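PDB 4J3Z: mandelate racemase/muconate lactonizing enzyme from Jannaschia sp., which belongs to the enolase superfamily and probably acts as an isomerase or related enzyme on a carboxylate substrate, which remains unidentified here. Local coordinates for residues 276-281 with 301-306. Numbering follows the deposited sequence.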
ATOM      1  N   GLY D 276      -5.292 -13.768  -0.689  1.00 23.71           N
ATOM      2  CA  GLY D 276      -5.779 -14.198   0.610  1.00 22.85           C
ATOM      3  C   GLY D 276      -6.257 -15.628   0.780  1.00 22.30           C
ATOM      4  O   GLY D 276      -6.534 -16.053   1.905  1.00 22.09           O
ATOM      5  N   ALA D 277      -6.370 -16.377  -0.313  1.00 21.95           N
ATOM      6  CA  ALA D 277      -6.684 -17.790  -0.193  1.00 21.51           C
ATOM      7  C   ALA D 277      -5.567 -18.451   0.593  1.00 21.00           C
ATOM      8  O   ALA D 277      -4.397 -18.162   0.365  1.00 20.41           O
ATOM      9  CB  ALA D 277      -6.825 -18.436  -1.565  1.00 21.98           C
ATOM     10  N   ARG D 278      -5.923 -19.327   1.531  1.00 20.94           N
ATOM     11  CA  ARG D 278      -4.901 -20.053   2.285  1.00 20.01           C
ATOM     12  C   ARG D 278      -5.007 -21.548   2.076  1.00 20.85           C
ATOM     13  O   ARG D 278      -4.209 -22.324   2.614  1.00 21.29           O
ATOM     14  CB  ARG D 278      -4.936 -19.683   3.775  1.00 19.76           C
ATOM     15  CG  ARG D 278      -4.368 -18.296   4.100  1.00 19.48           C
ATOM     16  CD  ARG D 278      -2.873 -18.205   3.790  1.00 19.86           C
ATOM     17  NE  ARG D 278      -2.365 -16.826   3.832  1.00 19.73           N
ATOM     18  CZ  ARG D 278      -2.268 -16.025   2.773  1.00 19.17           C
ATOM     19  NH1 ARG D 278      -2.635 -16.462   1.574  1.00 19.27           N
ATOM     20  NH2 ARG D 278      -1.787 -14.790   2.908  1.00 18.49           N
ATOM     21  N   ILE D 279      -5.995 -21.965   1.292  1.00 21.28           N
ATOM     22  CA  ILE D 279      -6.110 -23.369   0.911  1.00 21.09           C
ATOM     23  C   ILE D 279      -6.323 -23.447  -0.580  1.00 20.91           C
ATOM     24  O   ILE D 279      -7.320 -22.944  -1.088  1.00 20.77           O
ATOM     25  CB  ILE D 279      -7.266 -24.084   1.644  1.00 21.31           C
ATOM     26  CG1 ILE D 279      -7.198 -23.815   3.149  1.00 21.00           C
ATOM     27  CG2 ILE D 279      -7.271 -25.576   1.320  1.00 20.31           C
ATOM     28  CD1 ILE D 279      -8.102 -24.699   3.979  1.00 21.30           C
ATOM     29  N   LEU D 280      -5.369 -24.064  -1.277  1.00 22.19           N
ATOM     30  CA  LEU D 280      -5.435 -24.213  -2.736  1.00 21.76           C
ATOM     31  C   LEU D 280      -5.829 -25.625  -3.087  1.00 21.96           C
ATOM     32  O   LEU D 280      -5.326 -26.581  -2.501  1.00 21.60           O
ATOM     33  CB  LEU D 280      -4.090 -23.893  -3.397  1.00 21.30           C
ATOM     34  CG  LEU D 280      -3.475 -22.542  -3.045  1.00 21.00           C
ATOM     35  CD1 LEU D 280      -2.143 -22.401  -3.754  1.00 20.61           C
ATOM     36  CD2 LEU D 280      -4.417 -21.390  -3.386  1.00 20.37           C
ATOM     37  N   GLN D 281      -6.719 -25.744  -4.066  1.00 22.90           N
ATOM     38  CA  GLN D 281      -7.265 -27.030  -4.457  1.00 23.29           C
ATOM     39  C   GLN D 281      -7.096 -27.203  -5.951  1.00 24.04           C
ATOM     40  O   GLN D 281      -8.025 -26.986  -6.714  1.00 25.26           O
ATOM     41  CB  GLN D 281      -8.742 -27.123  -4.069  1.00 22.49           C
ATOM     42  CG  GLN D 281      -9.075 -26.501  -2.720  1.00 21.86           C
ATOM     43  CD  GLN D 281     -10.559 -26.297  -2.540  1.00 22.61           C
ATOM     44  OE1 GLN D 281     -11.228 -25.710  -3.390  1.00 22.91           O
ATOM     45  NE2 GLN D 281     -11.086 -26.783  -1.432  1.00 23.68           N
ATOM     46  N   ALA D 301       3.250 -23.105   0.582  1.00 22.24           N
ATOM     47  CA  ALA D 301       4.141 -23.030   1.736  1.00 22.11           C
ATOM     48  C   ALA D 301       4.798 -21.650   1.948  1.00 23.74           C
ATOM     49  O   ALA D 301       4.939 -21.200   3.086  1.00 24.86           O
ATOM     50  CB  ALA D 301       5.198 -24.114   1.641  1.00 21.15           C
ATOM     51  N   ALA D 302       5.189 -20.988   0.858  1.00 23.22           N
ATOM     52  CA  ALA D 302       5.733 -19.628   0.906  1.00 23.81           C
ATOM     53  C   ALA D 302       4.778 -18.595   1.528  1.00 24.79           C
ATOM     54  O   ALA D 302       5.220 -17.547   2.019  1.00 24.20           O
ATOM     55  CB  ALA D 302       6.138 -19.185  -0.486  1.00 23.78           C
ATOM     56  N   PHE D 303       3.481 -18.899   1.487  1.00 25.62           N
ATOM     57  CA  PHE D 303       2.425 -18.045   2.037  1.00 26.47           C
ATOM     58  C   PHE D 303       1.801 -18.629   3.307  1.00 27.27           C
ATOM     59  O   PHE D 303       0.762 -18.144   3.791  1.00 27.61           O
ATOM     60  CB  PHE D 303       1.327 -17.833   0.987  1.00 26.68           C
ATOM     61  CG  PHE D 303       1.686 -16.826  -0.075  1.00 27.20           C
ATOM     62  CD1 PHE D 303       1.426 -15.474   0.116  1.00 27.35           C
ATOM     63  CD2 PHE D 303       2.265 -17.230  -1.268  1.00 26.43           C
ATOM     64  CE1 PHE D 303       1.747 -14.548  -0.860  1.00 27.32           C
ATOM     65  CE2 PHE D 303       2.590 -16.309  -2.244  1.00 26.47           C
ATOM     66  CZ  PHE D 303       2.335 -14.970  -2.043  1.00 26.89           C
ATOM     67  N   GLY D 304       2.424 -19.677   3.841  1.00 27.52           N
ATOM     68  CA  GLY D 304       1.894 -20.390   5.008  1.00 25.79           C
ATOM     69  C   GLY D 304       0.579 -21.073   4.689  1.00 24.71           C
ATOM     70  O   GLY D 304      -0.194 -21.409   5.598  1.00 25.07           O
ATOM     71  N   ALA D 305       0.328 -21.276   3.395  1.00 23.08           N
ATOM     72  CA  ALA D 305      -0.903 -21.909   2.920  1.00 22.59           C
ATOM     73  C   ALA D 305      -0.768 -23.429   2.841  1.00 22.54           C
ATOM     74  O   ALA D 305       0.334 -23.967   2.992  1.00 22.23           O
ATOM     75  CB  ALA D 305      -1.303 -21.332   1.566  1.00 22.00           C
ATOM     76  N   GLN D 306      -1.890 -24.105   2.576  1.00 22.91           N
ATOM     77  CA  GLN D 306      -1.952 -25.574   2.515  1.00 22.84           C
ATOM     78  C   GLN D 306      -2.538 -26.076   1.188  1.00 22.25           C
ATOM     79  O   GLN D 306      -3.217 -25.325   0.473  1.00 22.18           O
ATOM     80  CB  GLN D 306      -2.789 -26.115   3.681  1.00 23.79           C
ATOM     81  CG  GLN D 306      -2.153 -25.952   5.052  1.00 25.54           C
ATOM     82  CD  GLN D 306      -3.037 -26.470   6.179  1.00 25.95           C
ATOM     83  OE1 GLN D 306      -4.171 -26.028   6.350  1.00 26.76           O
ATOM     84  NE2 GLN D 306      -2.515 -27.406   6.955  1.00 25.31           N
TER
HETATM   85  O   HOH W   1      -4.559 -23.107   5.323  1.00 15.99           O
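Q306 is the parallel bridge partner of I279, held by bonds to the residues before and after it. Q306 N donates to R278 O at 2.9 Å. L280 N donates to Q306 O at 3.0 Å. I279 CA adds a CA-H...O contact to the same Q306 oxygen, at 3.5 Å.

A water gives a second link. It donates to R278 O and to Q306 OE1, so R278 O accepts from both Q306 N and the water.

Most of the other contacts involve R278. Its chain bends at CG (chi2 -65°), and the guanidinium folds back so that NH1 donates to A277 O at 2.7 Å, from above the carbonyl plane and not straight (133° at the hydrogen). F303 O lies over one face of the guanidinium. It is 3.4 Å from R278 NE, but the angle is too poor for a hydrogen bond. A305 CB packs against R278 O and, more loosely, against R278 CD. R278 NH1 also bonds L273 O, and R278 NE forms a salt bridge with E248 of a second subunit. With an alanine here, that glutamate would probably lose its salt-bridge mate, and A277 O and L273 O the guanidinium bonds.

G304, with positive phi, ends helix 290-302 in a Schellman motif. Strand 306-307 then pairs with strand 279-280 in the modified TIM barrel of the enolase superfamily. Strand 257-259 flanks strand 279-280 across from this pairing, and L273 of helix 266-274 packs on L280, F303 and A305.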